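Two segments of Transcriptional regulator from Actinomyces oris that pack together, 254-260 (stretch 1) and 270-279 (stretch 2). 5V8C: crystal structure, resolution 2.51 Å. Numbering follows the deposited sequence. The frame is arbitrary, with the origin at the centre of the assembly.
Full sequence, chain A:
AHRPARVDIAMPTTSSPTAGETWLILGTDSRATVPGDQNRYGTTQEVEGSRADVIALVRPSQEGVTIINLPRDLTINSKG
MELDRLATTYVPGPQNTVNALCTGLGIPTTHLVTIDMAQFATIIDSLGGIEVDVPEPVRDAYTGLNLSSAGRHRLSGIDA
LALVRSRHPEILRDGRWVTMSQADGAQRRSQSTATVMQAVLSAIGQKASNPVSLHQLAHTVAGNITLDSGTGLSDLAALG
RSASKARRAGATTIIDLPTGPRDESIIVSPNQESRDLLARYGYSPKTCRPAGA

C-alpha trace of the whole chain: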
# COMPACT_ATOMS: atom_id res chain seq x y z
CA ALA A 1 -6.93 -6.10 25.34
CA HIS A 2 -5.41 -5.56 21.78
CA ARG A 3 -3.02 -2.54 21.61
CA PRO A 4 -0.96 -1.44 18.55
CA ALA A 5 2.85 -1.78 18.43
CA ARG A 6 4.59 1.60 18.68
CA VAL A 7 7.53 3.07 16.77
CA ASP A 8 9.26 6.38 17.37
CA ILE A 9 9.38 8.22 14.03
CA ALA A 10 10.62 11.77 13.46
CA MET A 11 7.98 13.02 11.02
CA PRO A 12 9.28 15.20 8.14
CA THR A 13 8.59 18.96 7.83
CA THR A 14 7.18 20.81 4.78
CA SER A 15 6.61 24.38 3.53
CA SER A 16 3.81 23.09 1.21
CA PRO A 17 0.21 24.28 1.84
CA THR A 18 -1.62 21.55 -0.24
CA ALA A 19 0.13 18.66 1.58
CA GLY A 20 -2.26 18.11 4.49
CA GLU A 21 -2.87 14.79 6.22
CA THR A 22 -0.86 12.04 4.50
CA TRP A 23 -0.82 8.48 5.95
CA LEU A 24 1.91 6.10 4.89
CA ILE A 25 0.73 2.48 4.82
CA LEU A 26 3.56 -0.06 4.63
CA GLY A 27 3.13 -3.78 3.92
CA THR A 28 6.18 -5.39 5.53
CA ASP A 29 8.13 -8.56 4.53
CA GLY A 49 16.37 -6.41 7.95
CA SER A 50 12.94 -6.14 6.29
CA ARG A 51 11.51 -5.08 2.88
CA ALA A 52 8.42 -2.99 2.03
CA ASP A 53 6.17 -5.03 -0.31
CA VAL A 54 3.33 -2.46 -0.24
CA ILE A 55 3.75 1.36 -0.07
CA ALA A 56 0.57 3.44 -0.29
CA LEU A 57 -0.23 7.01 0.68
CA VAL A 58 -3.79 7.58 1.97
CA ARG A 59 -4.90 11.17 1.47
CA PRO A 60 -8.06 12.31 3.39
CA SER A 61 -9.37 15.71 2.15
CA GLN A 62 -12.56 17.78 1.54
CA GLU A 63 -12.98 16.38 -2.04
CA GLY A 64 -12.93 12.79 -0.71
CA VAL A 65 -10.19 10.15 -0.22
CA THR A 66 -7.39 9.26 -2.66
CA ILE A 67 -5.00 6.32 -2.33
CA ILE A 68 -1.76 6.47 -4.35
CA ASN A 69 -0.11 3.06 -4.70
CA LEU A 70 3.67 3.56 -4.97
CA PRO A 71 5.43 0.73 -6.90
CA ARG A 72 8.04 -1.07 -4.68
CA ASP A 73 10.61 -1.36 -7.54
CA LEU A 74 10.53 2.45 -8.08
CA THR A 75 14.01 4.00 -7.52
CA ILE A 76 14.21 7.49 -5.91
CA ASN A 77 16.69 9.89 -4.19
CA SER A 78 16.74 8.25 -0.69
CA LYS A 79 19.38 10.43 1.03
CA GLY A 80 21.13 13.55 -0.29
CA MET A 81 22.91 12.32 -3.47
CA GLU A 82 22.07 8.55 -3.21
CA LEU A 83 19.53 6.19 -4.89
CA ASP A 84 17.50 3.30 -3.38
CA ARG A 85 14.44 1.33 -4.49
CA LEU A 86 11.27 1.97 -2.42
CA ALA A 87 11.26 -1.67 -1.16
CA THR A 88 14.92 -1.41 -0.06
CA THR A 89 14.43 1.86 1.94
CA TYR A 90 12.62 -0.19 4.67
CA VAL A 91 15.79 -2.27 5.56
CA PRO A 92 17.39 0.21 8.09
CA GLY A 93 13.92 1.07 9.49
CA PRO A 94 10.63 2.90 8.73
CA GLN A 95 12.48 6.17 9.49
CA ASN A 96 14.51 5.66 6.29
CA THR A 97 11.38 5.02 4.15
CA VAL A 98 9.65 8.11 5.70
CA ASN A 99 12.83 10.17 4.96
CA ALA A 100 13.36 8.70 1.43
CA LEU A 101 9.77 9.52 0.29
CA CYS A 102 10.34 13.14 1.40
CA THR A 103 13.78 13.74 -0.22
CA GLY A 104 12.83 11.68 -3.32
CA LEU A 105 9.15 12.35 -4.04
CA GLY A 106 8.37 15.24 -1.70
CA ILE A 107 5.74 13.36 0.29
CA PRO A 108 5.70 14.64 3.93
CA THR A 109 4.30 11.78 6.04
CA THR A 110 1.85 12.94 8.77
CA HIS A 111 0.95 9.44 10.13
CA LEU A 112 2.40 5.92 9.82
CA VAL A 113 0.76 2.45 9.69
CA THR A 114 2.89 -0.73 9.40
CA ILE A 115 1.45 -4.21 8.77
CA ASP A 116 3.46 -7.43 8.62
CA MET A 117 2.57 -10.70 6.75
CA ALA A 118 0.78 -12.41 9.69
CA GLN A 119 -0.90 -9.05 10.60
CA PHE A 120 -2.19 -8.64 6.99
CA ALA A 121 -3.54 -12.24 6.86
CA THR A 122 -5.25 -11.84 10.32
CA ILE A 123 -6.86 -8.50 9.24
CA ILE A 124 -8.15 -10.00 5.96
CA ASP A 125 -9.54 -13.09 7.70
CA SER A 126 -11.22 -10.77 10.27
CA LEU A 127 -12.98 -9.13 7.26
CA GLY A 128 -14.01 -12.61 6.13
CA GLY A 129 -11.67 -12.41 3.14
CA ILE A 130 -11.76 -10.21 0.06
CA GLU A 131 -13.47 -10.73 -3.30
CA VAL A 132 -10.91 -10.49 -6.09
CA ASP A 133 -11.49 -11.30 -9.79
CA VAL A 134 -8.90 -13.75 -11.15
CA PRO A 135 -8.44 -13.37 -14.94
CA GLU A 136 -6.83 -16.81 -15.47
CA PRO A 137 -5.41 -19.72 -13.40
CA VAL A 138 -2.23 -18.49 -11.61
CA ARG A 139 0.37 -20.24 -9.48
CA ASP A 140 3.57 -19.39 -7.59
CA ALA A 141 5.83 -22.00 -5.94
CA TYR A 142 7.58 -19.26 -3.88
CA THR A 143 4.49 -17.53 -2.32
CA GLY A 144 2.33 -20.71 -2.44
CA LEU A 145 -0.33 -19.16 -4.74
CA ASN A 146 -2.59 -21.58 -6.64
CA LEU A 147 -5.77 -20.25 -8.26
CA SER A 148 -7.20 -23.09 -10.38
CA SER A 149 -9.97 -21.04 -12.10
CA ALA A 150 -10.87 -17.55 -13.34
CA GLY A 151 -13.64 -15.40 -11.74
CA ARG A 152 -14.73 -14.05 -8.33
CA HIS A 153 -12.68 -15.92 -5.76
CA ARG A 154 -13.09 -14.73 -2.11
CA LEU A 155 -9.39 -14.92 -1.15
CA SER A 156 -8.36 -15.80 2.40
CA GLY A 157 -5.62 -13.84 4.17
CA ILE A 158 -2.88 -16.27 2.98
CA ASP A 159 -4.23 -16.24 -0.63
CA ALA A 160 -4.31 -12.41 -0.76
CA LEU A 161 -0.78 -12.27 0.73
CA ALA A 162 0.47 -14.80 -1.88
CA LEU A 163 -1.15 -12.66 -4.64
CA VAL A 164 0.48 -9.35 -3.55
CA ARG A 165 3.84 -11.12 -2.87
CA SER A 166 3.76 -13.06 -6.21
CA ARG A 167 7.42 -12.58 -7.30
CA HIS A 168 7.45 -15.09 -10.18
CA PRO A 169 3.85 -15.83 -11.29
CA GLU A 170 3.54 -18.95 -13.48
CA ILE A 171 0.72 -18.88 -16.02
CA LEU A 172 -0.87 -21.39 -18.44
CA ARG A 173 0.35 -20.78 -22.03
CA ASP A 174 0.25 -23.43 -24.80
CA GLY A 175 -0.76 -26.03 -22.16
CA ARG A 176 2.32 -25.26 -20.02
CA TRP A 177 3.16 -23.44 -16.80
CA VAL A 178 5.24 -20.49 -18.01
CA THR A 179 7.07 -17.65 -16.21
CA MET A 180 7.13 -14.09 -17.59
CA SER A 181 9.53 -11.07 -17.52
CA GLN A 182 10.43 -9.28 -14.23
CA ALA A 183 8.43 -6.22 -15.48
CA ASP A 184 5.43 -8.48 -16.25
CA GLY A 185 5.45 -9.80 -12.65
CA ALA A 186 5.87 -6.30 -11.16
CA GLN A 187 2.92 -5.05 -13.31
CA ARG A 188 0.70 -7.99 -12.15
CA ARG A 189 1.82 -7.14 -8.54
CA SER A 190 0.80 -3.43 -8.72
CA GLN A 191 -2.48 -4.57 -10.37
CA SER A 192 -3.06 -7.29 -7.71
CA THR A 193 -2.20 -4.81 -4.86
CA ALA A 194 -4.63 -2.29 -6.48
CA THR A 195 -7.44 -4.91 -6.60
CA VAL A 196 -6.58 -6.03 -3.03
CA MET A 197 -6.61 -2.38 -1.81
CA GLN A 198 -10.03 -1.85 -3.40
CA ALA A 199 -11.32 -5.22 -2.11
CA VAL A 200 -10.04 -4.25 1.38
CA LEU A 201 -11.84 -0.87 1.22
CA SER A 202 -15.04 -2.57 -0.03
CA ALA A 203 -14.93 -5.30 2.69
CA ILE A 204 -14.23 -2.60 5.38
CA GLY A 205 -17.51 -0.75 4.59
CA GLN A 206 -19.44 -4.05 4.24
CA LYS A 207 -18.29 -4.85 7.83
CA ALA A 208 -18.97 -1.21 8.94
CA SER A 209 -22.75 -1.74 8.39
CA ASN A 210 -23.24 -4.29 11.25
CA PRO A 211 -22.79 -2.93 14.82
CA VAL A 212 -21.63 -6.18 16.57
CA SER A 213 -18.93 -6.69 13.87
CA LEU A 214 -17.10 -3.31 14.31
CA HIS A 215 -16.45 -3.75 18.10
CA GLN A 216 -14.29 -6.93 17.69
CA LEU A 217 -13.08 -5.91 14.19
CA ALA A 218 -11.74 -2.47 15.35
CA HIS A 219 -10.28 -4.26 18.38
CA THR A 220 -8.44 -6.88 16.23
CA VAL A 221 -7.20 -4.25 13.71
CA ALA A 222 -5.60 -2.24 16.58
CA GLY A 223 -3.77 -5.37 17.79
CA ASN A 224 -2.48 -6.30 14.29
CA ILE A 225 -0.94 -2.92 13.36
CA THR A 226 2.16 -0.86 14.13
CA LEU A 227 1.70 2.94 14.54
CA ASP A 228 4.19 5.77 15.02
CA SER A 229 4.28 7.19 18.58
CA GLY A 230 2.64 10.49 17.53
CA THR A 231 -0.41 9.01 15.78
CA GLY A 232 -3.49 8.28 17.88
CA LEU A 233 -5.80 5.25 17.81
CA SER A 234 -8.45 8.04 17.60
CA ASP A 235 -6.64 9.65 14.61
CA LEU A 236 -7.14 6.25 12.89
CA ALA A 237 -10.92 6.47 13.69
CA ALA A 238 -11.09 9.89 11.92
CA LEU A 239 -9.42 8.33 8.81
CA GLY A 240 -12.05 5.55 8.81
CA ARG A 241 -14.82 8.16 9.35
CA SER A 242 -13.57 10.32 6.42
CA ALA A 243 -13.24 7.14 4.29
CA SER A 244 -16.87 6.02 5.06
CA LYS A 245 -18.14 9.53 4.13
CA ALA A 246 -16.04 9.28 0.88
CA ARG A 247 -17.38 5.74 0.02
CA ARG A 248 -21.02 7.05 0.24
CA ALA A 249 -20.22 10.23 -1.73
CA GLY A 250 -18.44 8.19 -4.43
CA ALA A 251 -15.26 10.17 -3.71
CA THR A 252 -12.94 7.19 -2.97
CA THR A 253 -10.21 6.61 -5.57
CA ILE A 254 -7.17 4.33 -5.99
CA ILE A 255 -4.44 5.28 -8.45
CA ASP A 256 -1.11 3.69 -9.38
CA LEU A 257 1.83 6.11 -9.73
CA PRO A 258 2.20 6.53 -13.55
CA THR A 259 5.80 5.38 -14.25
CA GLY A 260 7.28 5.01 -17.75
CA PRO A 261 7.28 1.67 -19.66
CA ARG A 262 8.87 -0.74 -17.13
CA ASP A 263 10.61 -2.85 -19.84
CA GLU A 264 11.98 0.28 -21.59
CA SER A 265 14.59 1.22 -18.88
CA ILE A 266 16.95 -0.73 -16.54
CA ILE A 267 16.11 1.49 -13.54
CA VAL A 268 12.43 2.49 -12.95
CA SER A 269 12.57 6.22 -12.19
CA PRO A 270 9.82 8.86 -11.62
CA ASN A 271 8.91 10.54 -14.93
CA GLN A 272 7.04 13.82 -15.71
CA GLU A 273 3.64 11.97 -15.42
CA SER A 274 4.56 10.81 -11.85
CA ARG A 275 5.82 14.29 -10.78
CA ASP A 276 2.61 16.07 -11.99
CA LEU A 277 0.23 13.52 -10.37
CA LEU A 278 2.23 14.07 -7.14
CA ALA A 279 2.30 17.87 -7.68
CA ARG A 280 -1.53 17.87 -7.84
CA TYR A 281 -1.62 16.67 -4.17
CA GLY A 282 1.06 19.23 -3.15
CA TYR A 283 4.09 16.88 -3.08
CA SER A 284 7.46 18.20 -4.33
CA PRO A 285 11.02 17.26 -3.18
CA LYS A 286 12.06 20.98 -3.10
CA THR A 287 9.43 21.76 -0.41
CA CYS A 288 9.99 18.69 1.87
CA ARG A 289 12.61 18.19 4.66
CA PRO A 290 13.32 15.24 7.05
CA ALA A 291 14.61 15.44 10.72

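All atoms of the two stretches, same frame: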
# COMPACT_ATOMS: atom_id res chain seq x y z
N ILE A 254 -8.47 5.00 -6.09
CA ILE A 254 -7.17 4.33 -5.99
C ILE A 254 -6.45 4.47 -7.31
O ILE A 254 -6.95 4.03 -8.35
CB ILE A 254 -7.28 2.85 -5.54
CG1 ILE A 254 -7.82 2.76 -4.11
CG2 ILE A 254 -5.91 2.16 -5.64
CD1 ILE A 254 -8.70 1.57 -3.86
N ILE A 255 -5.25 5.06 -7.27
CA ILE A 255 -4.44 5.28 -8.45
C ILE A 255 -3.02 4.78 -8.24
O ILE A 255 -2.45 4.91 -7.15
CB ILE A 255 -4.52 6.74 -9.00
CG1 ILE A 255 -3.22 7.17 -9.71
CG2 ILE A 255 -4.95 7.76 -7.93
CD1 ILE A 255 -3.38 8.21 -10.88
N ASP A 256 -2.48 4.14 -9.29
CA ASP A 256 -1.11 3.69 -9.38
C ASP A 256 -0.28 4.82 -9.94
O ASP A 256 -0.71 5.50 -10.88
CB ASP A 256 -1.01 2.46 -10.28
CG ASP A 256 -1.45 1.21 -9.56
OD1 ASP A 256 -2.66 0.91 -9.57
OD2 ASP A 256 -0.59 0.57 -8.89
N LEU A 257 0.88 5.08 -9.32
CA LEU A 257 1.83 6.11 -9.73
C LEU A 257 2.20 5.86 -11.21
O LEU A 257 2.65 4.76 -11.54
CB LEU A 257 3.08 5.99 -8.83
CG LEU A 257 3.82 7.25 -8.36
CD1 LEU A 257 5.23 7.27 -8.88
CD2 LEU A 257 3.06 8.53 -8.64
N PRO A 258 1.92 6.80 -12.13
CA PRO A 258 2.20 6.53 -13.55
C PRO A 258 3.69 6.59 -13.94
O PRO A 258 4.19 7.64 -14.34
CB PRO A 258 1.36 7.57 -14.29
CG PRO A 258 1.18 8.68 -13.32
CD PRO A 258 1.33 8.14 -11.93
N THR A 259 4.39 5.45 -13.85
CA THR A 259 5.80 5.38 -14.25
C THR A 259 5.90 5.01 -15.73
O THR A 259 4.96 4.44 -16.28
CB THR A 259 6.57 4.39 -13.36
OG1 THR A 259 6.11 3.06 -13.59
CG2 THR A 259 6.48 4.73 -11.88
N GLY A 260 7.03 5.32 -16.34
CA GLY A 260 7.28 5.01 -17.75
C GLY A 260 7.29 3.52 -18.05
O GLY A 260 7.27 2.70 -17.12
N PRO A 270 11.01 8.02 -11.44
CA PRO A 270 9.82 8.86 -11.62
C PRO A 270 9.96 9.75 -12.85
O PRO A 270 11.00 10.38 -13.04
CB PRO A 270 9.75 9.69 -10.32
CG PRO A 270 10.76 9.07 -9.38
CD PRO A 270 11.79 8.44 -10.26
N ASN A 271 8.94 9.73 -13.71
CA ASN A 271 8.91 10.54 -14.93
C ASN A 271 8.06 11.81 -14.71
O ASN A 271 7.59 12.04 -13.59
CB ASN A 271 8.39 9.73 -16.13
CG ASN A 271 7.05 9.04 -15.96
OD1 ASN A 271 6.69 8.17 -16.75
ND2 ASN A 271 6.28 9.40 -14.96
N GLN A 272 7.86 12.61 -15.78
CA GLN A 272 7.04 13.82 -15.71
C GLN A 272 5.61 13.49 -15.25
O GLN A 272 5.10 14.18 -14.35
CB GLN A 272 7.06 14.57 -17.05
CG GLN A 272 6.32 15.91 -17.02
CD GLN A 272 6.98 16.93 -16.12
OE1 GLN A 272 8.01 17.52 -16.47
NE2 GLN A 272 6.39 17.18 -14.97
N GLU A 273 4.99 12.42 -15.80
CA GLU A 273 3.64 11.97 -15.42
C GLU A 273 3.51 11.79 -13.90
O GLU A 273 2.56 12.29 -13.29
CB GLU A 273 3.27 10.65 -16.11
CG GLU A 273 2.70 10.77 -17.51
CD GLU A 273 2.18 9.44 -18.03
OE1 GLU A 273 0.97 9.18 -17.86
OE2 GLU A 273 3.00 8.63 -18.51
N SER A 274 4.49 11.08 -13.29
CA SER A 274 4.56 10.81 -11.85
C SER A 274 4.68 12.10 -11.04
O SER A 274 3.98 12.26 -10.04
CB SER A 274 5.74 9.90 -11.55
OG SER A 274 5.69 8.71 -12.32
N ARG A 275 5.57 13.02 -11.47
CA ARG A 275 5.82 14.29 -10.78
C ARG A 275 4.60 15.21 -10.76
O ARG A 275 4.36 15.88 -9.75
CB ARG A 275 7.04 15.01 -11.38
CG ARG A 275 8.37 14.28 -11.16
CD ARG A 275 9.00 14.63 -9.82
NE ARG A 275 9.77 13.51 -9.26
CZ ARG A 275 11.09 13.41 -9.31
NH1 ARG A 275 11.81 14.36 -9.90
NH2 ARG A 275 11.70 12.37 -8.76
N ASP A 276 3.81 15.23 -11.87
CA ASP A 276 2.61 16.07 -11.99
C ASP A 276 1.49 15.55 -11.10
O ASP A 276 0.88 16.32 -10.35
CB ASP A 276 2.12 16.14 -13.45
CG ASP A 276 3.13 16.69 -14.44
OD1 ASP A 276 3.77 17.72 -14.13
OD2 ASP A 276 3.23 16.13 -15.55
N LEU A 277 1.22 14.23 -11.17
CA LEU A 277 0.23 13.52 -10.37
C LEU A 277 0.53 13.79 -8.89
O LEU A 277 -0.40 14.04 -8.12
CB LEU A 277 0.32 12.01 -10.68
CG LEU A 277 -0.78 11.04 -10.16
CD1 LEU A 277 -0.30 10.26 -8.95
CD2 LEU A 277 -2.13 11.72 -9.93
N LEU A 278 1.81 13.80 -8.50
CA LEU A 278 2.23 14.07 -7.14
C LEU A 278 2.16 15.55 -6.82
O LEU A 278 1.89 15.91 -5.68
CB LEU A 278 3.65 13.52 -6.89
CG LEU A 278 3.76 12.00 -6.67
CD1 LEU A 278 5.19 11.53 -6.83
CD2 LEU A 278 3.28 11.60 -5.30
N ALA A 279 2.38 16.41 -7.84
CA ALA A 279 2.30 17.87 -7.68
C ALA A 279 0.87 18.34 -7.48
O ALA A 279 0.65 19.39 -6.89
CB ALA A 279 2.91 18.57 -8.89

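The first stretch leaves a strand at Asp 256 and continues as a loop through Gly 260. The second begins as a loop and becomes a helix at Gln 272. The loop lies against the first turns of this helix, and together the two stretches bury 419 Å². The closest pair of CA atoms across the stretches is Pro 258 CA and Ser 274 CA, 5.2 Å apart.

The polar part of the contact centres on one acceptor, the carbonyl oxygen of Pro 258. It receives two hydrogen bonds. Asn 271 ND2 donates to Pro 258 O at 2.8 Å, with an N-H...O angle of 157°. Ser 274 OG donates to the same Pro 258 O at 2.7 Å. Both side chains are short, so their polar groups stay close to the helix start and meet a backbone atom of the loop. Asn 271 has chi1 in p and Ser 274 has chi1 in m.

Asn 271 is the N-cap residue. Its backbone also serves the helix, since Arg 275 N donates to Asn 271 O at 3.1 Å. The other end of its amide, OD1, lies 2.9 Å from Gly 260 N, but the angle is poor and this is not a hydrogen bond. Gly 260 has no side chain at this close approach. An ideal CB there would lie 3.5 Å from Asn 271 OD1.

From Arg 275 N onward the backbone N-H groups of the helix in this stretch are bonded within it. The N-H groups of Gln 272, Glu 273 and Ser 274 have no such partner here. Asp 276 N donates to Gln 272 O at 3.0 Å, and Leu 278 N donates to Ser 274 O at 3.1 Å. On the helix surface, Gln 272 NE2 makes a weak hydrogen bond to Asp 276 OD1 at 2.8 Å. These two side chains do not touch the first stretch.

Beside the polar site is an apolar patch built around Leu 277, which points toward the first stretch with chi1 in t. Its CD2 meets Ile 255 CD1 at 3.8 Å, and its CD1 meets Leu 257 CD2 at 3.8 Å. Leu 277 CG also lies 4.0 Å from Pro 258 CD. Pro 258 thus presents its ring to a leucine and its carbonyl oxygen to two donors. Leu 257 is buried. Its CA-to-CB bond points sideways, but the end of the side chain comes nearer and its CD2 reaches Leu 278 CG at 4.1 Å. Branched aliphatic side chains suit this patch because they fill space without leaving polar groups unpaired.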